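Local coordinates for protein oxidoreductase, zinc-binding dehydrogenase family (PDB 5K1S) that serves as a zinc-containing medium-chain reductase in the alternative de novo route to isovaleryl coenzyme A in Myxococcus xanthus, at residues Pro40-Gly45 with Val85-Pro90; Glu46-Val51 with Phe141-Val146; Val253-Glu258 with Arg277-Gly282. All blocks are in the same frame, centred on the assembly; numbering follows the deposited sequence.

Interaction 1. Residues Pro40-Gly45 with Val85-Pro90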
loop_
_atom_site.group_PDB
_atom_site.type_symbol
_atom_site.label_atom_id
_atom_site.label_comp_id
_atom_site.label_asym_id
_atom_site.label_seq_id
_atom_site.Cartn_x
_atom_site.Cartn_y
_atom_site.Cartn_z
ATOM N N PRO A 40 30.566 28.732 -1.729
ATOM C CA PRO A 40 29.239 29.236 -2.077
ATOM C C PRO A 40 28.799 30.332 -1.118
ATOM O O PRO A 40 29.283 30.447 0.009
ATOM C CB PRO A 40 28.349 27.996 -1.952
ATOM C CG PRO A 40 29.010 27.192 -0.885
ATOM C CD PRO A 40 30.493 27.417 -1.064
ATOM N N ARG A 41 27.858 31.145 -1.597
ATOM C CA ARG A 41 27.339 32.264 -0.832
ATOM C C ARG A 41 25.877 32.028 -0.491
ATOM O O ARG A 41 25.075 31.772 -1.398
ATOM C CB ARG A 41 27.484 33.569 -1.626
ATOM C CG ARG A 41 28.928 33.967 -1.921
ATOM C CD ARG A 41 29.727 34.133 -0.641
ATOM N NE ARG A 41 29.048 35.014 0.306
ATOM C CZ ARG A 41 29.336 35.090 1.600
ATOM N NH1 ARG A 41 30.295 34.332 2.118
ATOM N NH2 ARG A 41 28.660 35.924 2.380
ATOM N N PRO A 42 25.484 32.104 0.781
ATOM C CA PRO A 42 24.072 31.903 1.122
ATOM C C PRO A 42 23.234 33.126 0.788
ATOM O O PRO A 42 23.613 34.264 1.073
ATOM C CB PRO A 42 24.110 31.655 2.635
ATOM C CG PRO A 42 25.284 32.441 3.097
ATOM C CD PRO A 42 26.302 32.364 1.981
ATOM N N GLY A 43 22.082 32.878 0.176
ATOM C CA GLY A 43 21.131 33.914 -0.149
ATOM C C GLY A 43 19.950 33.919 0.798
ATOM O O GLY A 43 19.984 33.340 1.890
ATOM N N ARG A 44 18.882 34.584 0.371
ATOM C CA ARG A 44 17.686 34.675 1.195
ATOM C C ARG A 44 17.141 33.285 1.495
ATOM O O ARG A 44 17.018 32.443 0.600
ATOM C CB ARG A 44 16.629 35.529 0.496
ATOM C CG ARG A 44 15.256 35.457 1.140
ATOM C CD ARG A 44 14.463 36.735 0.927
ATOM N NE ARG A 44 15.051 37.865 1.646
ATOM C CZ ARG A 44 14.422 39.012 1.885
ATOM N NH1 ARG A 44 13.174 39.192 1.471
ATOM N NH2 ARG A 44 15.042 39.980 2.548
ATOM N N GLY A 45 16.822 33.045 2.765
ATOM C CA GLY A 45 16.307 31.761 3.189
ATOM C C GLY A 45 17.315 30.636 3.193
ATOM O O GLY A 45 16.934 29.486 3.431
ATOM N N VAL A 85 26.532 25.962 11.204
ATOM C CA VAL A 85 26.108 27.206 10.571
ATOM C C VAL A 85 27.153 28.274 10.880
ATOM O O VAL A 85 27.304 28.687 12.033
ATOM C CB VAL A 85 24.717 27.632 11.052
ATOM C CG1 VAL A 85 24.313 28.965 10.430
ATOM C CG2 VAL A 85 23.694 26.553 10.729
ATOM N N ILE A 86 27.879 28.723 9.853
ATOM C CA ILE A 86 28.843 29.809 10.012
ATOM C C ILE A 86 28.331 31.127 9.452
ATOM O O ILE A 86 28.921 32.179 9.742
ATOM C CB ILE A 86 30.197 29.467 9.356
ATOM C CG1 ILE A 86 30.043 29.299 7.840
ATOM C CG2 ILE A 86 30.775 28.204 9.981
ATOM C CD1 ILE A 86 31.359 29.292 7.094
ATOM N N GLU A 87 27.265 31.106 8.656
ATOM C CA GLU A 87 26.704 32.327 8.100
ATOM C C GLU A 87 25.258 32.059 7.717
ATOM O O GLU A 87 24.923 30.958 7.275
ATOM C CB GLU A 87 27.500 32.802 6.879
ATOM C CG GLU A 87 26.963 34.073 6.242
ATOM C CD GLU A 87 27.697 34.431 4.967
ATOM O OE1 GLU A 87 28.615 33.677 4.580
ATOM O OE2 GLU A 87 27.357 35.462 4.350
ATOM N N VAL A 88 24.413 33.069 7.893
ATOM C CA VAL A 88 23.004 32.985 7.540
ATOM C C VAL A 88 22.674 34.138 6.608
ATOM O O VAL A 88 23.215 35.240 6.753
ATOM C CB VAL A 88 22.094 33.019 8.787
ATOM C CG1 VAL A 88 22.467 31.900 9.752
ATOM C CG2 VAL A 88 22.172 34.374 9.478
ATOM N N GLY A 89 21.792 33.882 5.646
ATOM C CA GLY A 89 21.240 34.932 4.829
ATOM C C GLY A 89 20.000 35.498 5.484
ATOM O O GLY A 89 19.547 35.008 6.523
ATOM N N PRO A 90 19.428 36.547 4.900
ATOM C CA PRO A 90 18.173 37.081 5.436
ATOM C C PRO A 90 17.070 36.034 5.382
ATOM O O PRO A 90 17.126 35.069 4.618
ATOM C CB PRO A 90 17.868 38.274 4.522
ATOM C CG PRO A 90 18.670 38.040 3.287
ATOM C CD PRO A 90 19.891 37.293 3.718
#

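Interaction 2. Residues Glu46-Val51 with Phe141-Val146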
loop_
_atom_site.group_PDB
_atom_site.type_symbol
_atom_site.label_atom_id
_atom_site.label_comp_id
_atom_site.label_asym_id
_atom_site.label_seq_id
_atom_site.Cartn_x
_atom_site.Cartn_y
_atom_site.Cartn_z
ATOM N N GLU A 46 18.586 30.926 2.942
ATOM C CA GLU A 46 19.627 29.911 2.870
ATOM C C GLU A 46 20.613 30.076 4.020
ATOM O O GLU A 46 20.609 31.070 4.750
ATOM C CB GLU A 46 20.357 29.981 1.525
ATOM C CG GLU A 46 19.471 29.688 0.327
ATOM C CD GLU A 46 20.234 29.718 -0.984
ATOM O OE1 GLU A 46 21.285 30.394 -1.049
ATOM O OE2 GLU A 46 19.787 29.063 -1.949
ATOM N N VAL A 47 21.477 29.076 4.160
ATOM C CA VAL A 47 22.430 28.989 5.259
ATOM C C VAL A 47 23.731 28.415 4.716
ATOM O O VAL A 47 23.715 27.492 3.895
ATOM C CB VAL A 47 21.868 28.120 6.405
ATOM C CG1 VAL A 47 22.981 27.492 7.233
ATOM C CG2 VAL A 47 20.955 28.952 7.295
ATOM N N LEU A 48 24.857 28.957 5.174
ATOM C CA LEU A 48 26.173 28.443 4.818
ATOM C C LEU A 48 26.646 27.502 5.918
ATOM O O LEU A 48 26.730 27.899 7.084
ATOM C CB LEU A 48 27.176 29.578 4.617
ATOM C CG LEU A 48 28.610 29.158 4.277
ATOM C CD1 LEU A 48 28.659 28.360 2.980
ATOM C CD2 LEU A 48 29.519 30.370 4.184
ATOM N N LEU A 49 26.956 26.264 5.543
ATOM C CA LEU A 49 27.352 25.235 6.490
ATOM C C LEU A 49 28.843 24.950 6.384
ATOM O O LEU A 49 29.430 25.003 5.300
ATOM C CB LEU A 49 26.576 23.936 6.251
ATOM C CG LEU A 49 25.128 23.888 6.735
ATOM C CD1 LEU A 49 24.478 22.600 6.270
ATOM C CD2 LEU A 49 25.054 24.003 8.252
ATOM N N ARG A 50 29.445 24.647 7.530
ATOM C CA ARG A 50 30.829 24.188 7.602
ATOM C C ARG A 50 30.768 22.682 7.817
ATOM O O ARG A 50 30.546 22.210 8.935
ATOM C CB ARG A 50 31.579 24.901 8.722
ATOM C CG ARG A 50 33.094 24.871 8.590
ATOM C CD ARG A 50 33.700 23.587 9.127
ATOM N NE ARG A 50 35.009 23.829 9.730
ATOM C CZ ARG A 50 35.203 24.174 11.000
ATOM N NH1 ARG A 50 34.171 24.320 11.826
ATOM N NH2 ARG A 50 36.434 24.376 11.452
ATOM N N VAL A 51 30.951 21.928 6.736
ATOM C CA VAL A 51 30.715 20.491 6.768
ATOM C C VAL A 51 31.807 19.823 7.590
ATOM O O VAL A 51 32.997 19.926 7.270
ATOM C CB VAL A 51 30.662 19.914 5.347
ATOM C CG1 VAL A 51 30.288 18.436 5.388
ATOM C CG2 VAL A 51 29.675 20.698 4.486
ATOM N N PHE A 141 32.352 23.088 2.766
ATOM C CA PHE A 141 31.235 23.994 2.975
ATOM C C PHE A 141 30.128 23.661 1.986
ATOM O O PHE A 141 30.350 22.987 0.978
ATOM C CB PHE A 141 31.641 25.466 2.800
ATOM C CG PHE A 141 32.761 25.903 3.698
ATOM C CD1 PHE A 141 34.080 25.725 3.316
ATOM C CD2 PHE A 141 32.496 26.508 4.916
ATOM C CE1 PHE A 141 35.113 26.131 4.136
ATOM C CE2 PHE A 141 33.526 26.917 5.740
ATOM C CZ PHE A 141 34.835 26.729 5.351
ATOM N N MET A 142 28.929 24.155 2.282
ATOM C CA MET A 142 27.790 23.985 1.391
ATOM C C MET A 142 26.676 24.912 1.848
ATOM O O MET A 142 26.512 25.161 3.047
ATOM C CB MET A 142 27.294 22.533 1.374
ATOM C CG MET A 142 26.672 22.067 2.682
ATOM S SD MET A 142 26.226 20.317 2.670
ATOM C CE MET A 142 24.941 20.299 1.421
ATOM N N VAL A 143 25.925 25.419 0.884
ATOM C CA VAL A 143 24.738 26.216 1.165
ATOM C C VAL A 143 23.544 25.280 1.262
ATOM O O VAL A 143 23.468 24.259 0.573
ATOM C CB VAL A 143 24.535 27.302 0.088
ATOM C CG1 VAL A 143 23.132 27.902 0.165
ATOM C CG2 VAL A 143 25.574 28.394 0.259
ATOM N N ALA A 144 22.600 25.632 2.126
ATOM C CA ALA A 144 21.432 24.796 2.355
ATOM C C ALA A 144 20.218 25.659 2.673
ATOM O O ALA A 144 20.263 26.456 3.619
ATOM C CB ALA A 144 21.691 23.818 3.500
ATOM N N PRO A 145 19.124 25.545 1.920
ATOM C CA PRO A 145 17.883 26.198 2.348
ATOM C C PRO A 145 17.477 25.687 3.721
ATOM O O PRO A 145 17.596 24.497 4.018
ATOM C CB PRO A 145 16.872 25.794 1.267
ATOM C CG PRO A 145 17.696 25.401 0.089
ATOM C CD PRO A 145 18.956 24.824 0.646
ATOM N N VAL A 146 17.008 26.600 4.572
ATOM C CA VAL A 146 16.652 26.202 5.931
ATOM C C VAL A 146 15.616 25.088 5.908
ATOM O O VAL A 146 15.548 24.272 6.836
ATOM C CB VAL A 146 16.162 27.419 6.742
ATOM C CG1 VAL A 146 17.292 28.432 6.905
ATOM C CG2 VAL A 146 14.947 28.061 6.082
#

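Interaction 3. Residues Val253-Glu258 with Arg277-Gly282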
loop_
_atom_site.group_PDB
_atom_site.type_symbol
_atom_site.label_atom_id
_atom_site.label_comp_id
_atom_site.label_asym_id
_atom_site.label_seq_id
_atom_site.Cartn_x
_atom_site.Cartn_y
_atom_site.Cartn_z
ATOM N N VAL A 253 2.382 -11.913 11.223
ATOM C CA VAL A 253 2.845 -10.641 11.759
ATOM C C VAL A 253 1.807 -9.567 11.464
ATOM O O VAL A 253 1.006 -9.671 10.528
ATOM C CB VAL A 253 4.224 -10.237 11.196
ATOM C CG1 VAL A 253 5.288 -11.230 11.641
ATOM C CG2 VAL A 253 4.180 -10.135 9.679
ATOM N N ASP A 254 1.824 -8.517 12.287
ATOM C CA ASP A 254 0.900 -7.406 12.103
ATOM C C ASP A 254 1.383 -6.454 11.016
ATOM O O ASP A 254 0.581 -5.968 10.211
ATOM C CB ASP A 254 0.719 -6.653 13.423
ATOM C CG ASP A 254 0.164 -7.533 14.525
ATOM O OD1 ASP A 254 0.967 -8.162 15.245
ATOM O OD2 ASP A 254 -1.074 -7.595 14.671
ATOM N N VAL A 255 2.685 -6.179 10.979
ATOM C CA VAL A 255 3.271 -5.263 10.010
ATOM C C VAL A 255 4.615 -5.822 9.569
ATOM O O VAL A 255 5.282 -6.546 10.313
ATOM C CB VAL A 255 3.427 -3.838 10.595
ATOM C CG1 VAL A 255 4.250 -3.872 11.872
ATOM C CG2 VAL A 255 4.052 -2.888 9.578
ATOM N N ALA A 256 5.010 -5.484 8.342
ATOM C CA ALA A 256 6.281 -5.922 7.783
ATOM C C ALA A 256 6.994 -4.734 7.156
ATOM O O ALA A 256 6.378 -3.944 6.434
ATOM C CB ALA A 256 6.080 -7.026 6.741
ATOM N N VAL A 257 8.287 -4.613 7.436
ATOM C CA VAL A 257 9.134 -3.576 6.858
ATOM C C VAL A 257 9.934 -4.239 5.743
ATOM O O VAL A 257 10.919 -4.939 5.998
ATOM C CB VAL A 257 10.043 -2.937 7.910
ATOM C CG1 VAL A 257 10.922 -1.866 7.280
ATOM C CG2 VAL A 257 9.211 -2.351 9.042
ATOM N N GLU A 258 9.513 -4.020 4.499
ATOM C CA GLU A 258 10.122 -4.678 3.343
ATOM C C GLU A 258 11.229 -3.784 2.798
ATOM O O GLU A 258 10.978 -2.881 1.996
ATOM C CB GLU A 258 9.070 -4.977 2.281
ATOM C CG GLU A 258 9.624 -5.651 1.033
ATOM C CD GLU A 258 10.291 -6.984 1.328
ATOM O OE1 GLU A 258 9.591 -8.019 1.314
ATOM O OE2 GLU A 258 11.514 -6.995 1.578
ATOM N N ARG A 277 -0.181 -5.116 7.339
ATOM C CA ARG A 277 0.234 -4.065 6.421
ATOM C C ARG A 277 1.729 -4.178 6.157
ATOM O O ARG A 277 2.521 -4.309 7.095
ATOM C CB ARG A 277 -0.111 -2.680 6.982
ATOM C CG ARG A 277 0.477 -2.395 8.351
ATOM C CD ARG A 277 -0.201 -1.204 9.004
ATOM N NE ARG A 277 0.452 -0.821 10.253
ATOM C CZ ARG A 277 0.253 -1.420 11.423
ATOM N NH1 ARG A 277 -0.583 -2.445 11.521
ATOM N NH2 ARG A 277 0.896 -0.994 12.501
ATOM N N VAL A 278 2.104 -4.125 4.882
ATOM C CA VAL A 278 3.497 -4.204 4.453
ATOM C C VAL A 278 3.934 -2.809 4.034
ATOM O O VAL A 278 3.332 -2.204 3.139
ATOM C CB VAL A 278 3.677 -5.206 3.303
ATOM C CG1 VAL A 278 5.127 -5.225 2.826
ATOM C CG2 VAL A 278 3.236 -6.592 3.738
ATOM N N VAL A 279 4.983 -2.301 4.671
ATOM C CA VAL A 279 5.527 -0.985 4.363
ATOM C C VAL A 279 6.762 -1.195 3.495
ATOM O O VAL A 279 7.802 -1.657 3.978
ATOM C CB VAL A 279 5.862 -0.197 5.635
ATOM C CG1 VAL A 279 6.237 1.234 5.283
ATOM C CG2 VAL A 279 4.683 -0.220 6.600
ATOM N N VAL A 280 6.651 -0.858 2.215
ATOM C CA VAL A 280 7.722 -1.093 1.254
ATOM C C VAL A 280 8.583 0.160 1.172
ATOM O O VAL A 280 8.077 1.255 0.903
ATOM C CB VAL A 280 7.159 -1.461 -0.126
ATOM C CG1 VAL A 280 8.288 -1.856 -1.069
ATOM C CG2 VAL A 280 6.140 -2.587 -0.005
ATOM N N VAL A 281 9.885 -0.002 1.402
ATOM C CA VAL A 281 10.821 1.114 1.304
ATOM C C VAL A 281 12.001 0.833 0.387
ATOM O O VAL A 281 12.657 1.787 -0.070
ATOM C CB VAL A 281 11.320 1.520 2.712
ATOM C CG1 VAL A 281 12.080 0.380 3.373
ATOM C CG2 VAL A 281 12.177 2.784 2.649
ATOM N N GLY A 282 12.314 -0.421 0.059
ATOM C CA GLY A 282 13.492 -0.718 -0.727
ATOM C C GLY A 282 13.243 -1.831 -1.724
ATOM O O GLY A 282 12.353 -2.667 -1.556
#

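Interaction 1. Residues Pro40-Gly45 with Val85-Pro90
G43 and R44 run beside G89 and P90, with the CA atoms of R44 and P90 4.9 Å apart and the touching parts of the two segments at 47° to each other. One backbone hydrogen bond closes the contact: G45 N donates a hydrogen bond to P90 O over 2.8 Å. G45 has a positive phi of 71°, a conformation that glycine adopts without strain from a side chain. G89, also without a side chain, lets the carbonyl O of G43 come 3.6 Å from its CA in a C-H...O contact.

Among the side chains, E87 reaches across with its CG anti to the backbone N (chi1 180°) and the rest of the chain extended. Its OE2 forms a salt bridge with NH2 of R41, although the very short modelled distance is doubtful at this resolution. R41 NH1 also bonds to Q15 OE1. The P42 ring packs crosswise on the same carboxylate, its CG 3.6 Å from E87 CD, while P42 CD lies over one face of the R41 guanidinium. At the other end, NH2 of R44 comes 3.8 Å from P90 CB, which sits at the guanidinium edge, and R44 NE is paired with D91. The prolines suit the extended backbone here, and the exposed arginines the protein surface, where their charges find E87 and D91. This is surface loop packing in the GroES-like domain, joining the entry to strand 46-56 with the exit from strand 80-88.

Interaction 2. Residues Glu46-Val51 with Phe141-Val146
F141 has its CG anti to the carbonyl carbon (chi1 -57°), which starts the ring off toward R50, whose methylene CG lies 3.5 Å from F141 CE2. M142 instead has CG between its backbone N and carbonyl carbon (chi1 68°), and this atom meets V51 CG2 at 3.8 Å as well as the CB of L49.

The strands run antiparallel, at 152°. V47 pairs with A144 and L49 with M142 as hydrogen-bonded pairs: A144 N bonds to V47 O and L49 N to M142 O, the latter at 2.8 Å. The return bond from M142 N to L49 O is longer, 3.2 Å, and that from V47 N to A144 O is weak. P145 falls opposite E46 in a non-hydrogen-bonded pair, where a residue lacking an N-H costs the pairing nothing.

Side chains alternate between the two faces. Apolar side chains suit the buried face of V47, L49, M142 and A144, where L49 CD1 lies 4.1 Å from A144 CB. On the other, L48 CD1 lies 4.1 Å from V143 CG2, whose CG1 packs against the E46 carboxylate; E46 OE1 accepts a hydrogen bond from G43 N. This face is in part exposed and accommodates the charged E46 and R50, R50 NH1 making a long, weak ion pair with E84. M142 lies about 7 Å, side chain to side chain, from the zinc ligand H79. This is antiparallel strand pairing in the GroES-like domain of medium-chain dehydrogenases and reductases.

Interaction 3. Residues Val253-Glu258 with Arg277-Gly282
R277 and D254 begin the backbone hydrogen bonding of two parallel strands, R277 N donating to D254 O. A256 then uses both its polar atoms: its N bonds to R277 O, and its O takes V279 N at 2.8 Å, nearly straight at 169°. E258 N bonds to V279 O, and E258 O accepts V281 N at 3.1 Å together with a weak bond from G282 N.

Apolar contacts fill both faces. V255 CG2 lies 4.0 Å from V279 CG2, and V255 CB sits 4.1 Å above the centre of the R277 guanidinium; on the opposite face of the sheet, A256 CB meets V278 CG2 at 4.2 Å. E258 lends only its CB, 4.0 Å from V278 CG1. Beta-branched valines suit the extended backbone, and V280 also packs on I297 of the second subunit.

In the polar group, R277 NE bonds to G179 O and NH2 to E185. The buried carboxylate of E258 is held by T190, T268 and the backbone N of G261.

Strand 253-258, helix 262-270 and strand 276-280 make a beta-alpha-beta crossover of the Rossmann-type domain. Its valine-rich core accommodates E258 with the G261 N-H and two threonine hydroxyls as hydrogen-bond partners, which would be consistent with a charged carboxylate.

Overall arrangement
From the N terminus, residues 40-45 open interaction 1, and the chain passes straight into 46-51, the first half of interaction 2. Segment 85-90 then closes the first loop, and 141-146 closes the second much later, so the two contacts cross. Their centres lie 7 Å apart and they touch, since strand 46-56 stands between strands 80-88 and 141-145 in one sheet; L48 N probably bonds to E87 O. Together they join the loop before strand 46-56, and that strand itself, to strands 80-88 and 141-145 of the GroES-like domain. Interaction 3 follows in series, closing a short loop round helix 262-270 in the Rossmann-type domain, on the opposite side of the chain's centre, its centre 35 Å from that of interaction 2.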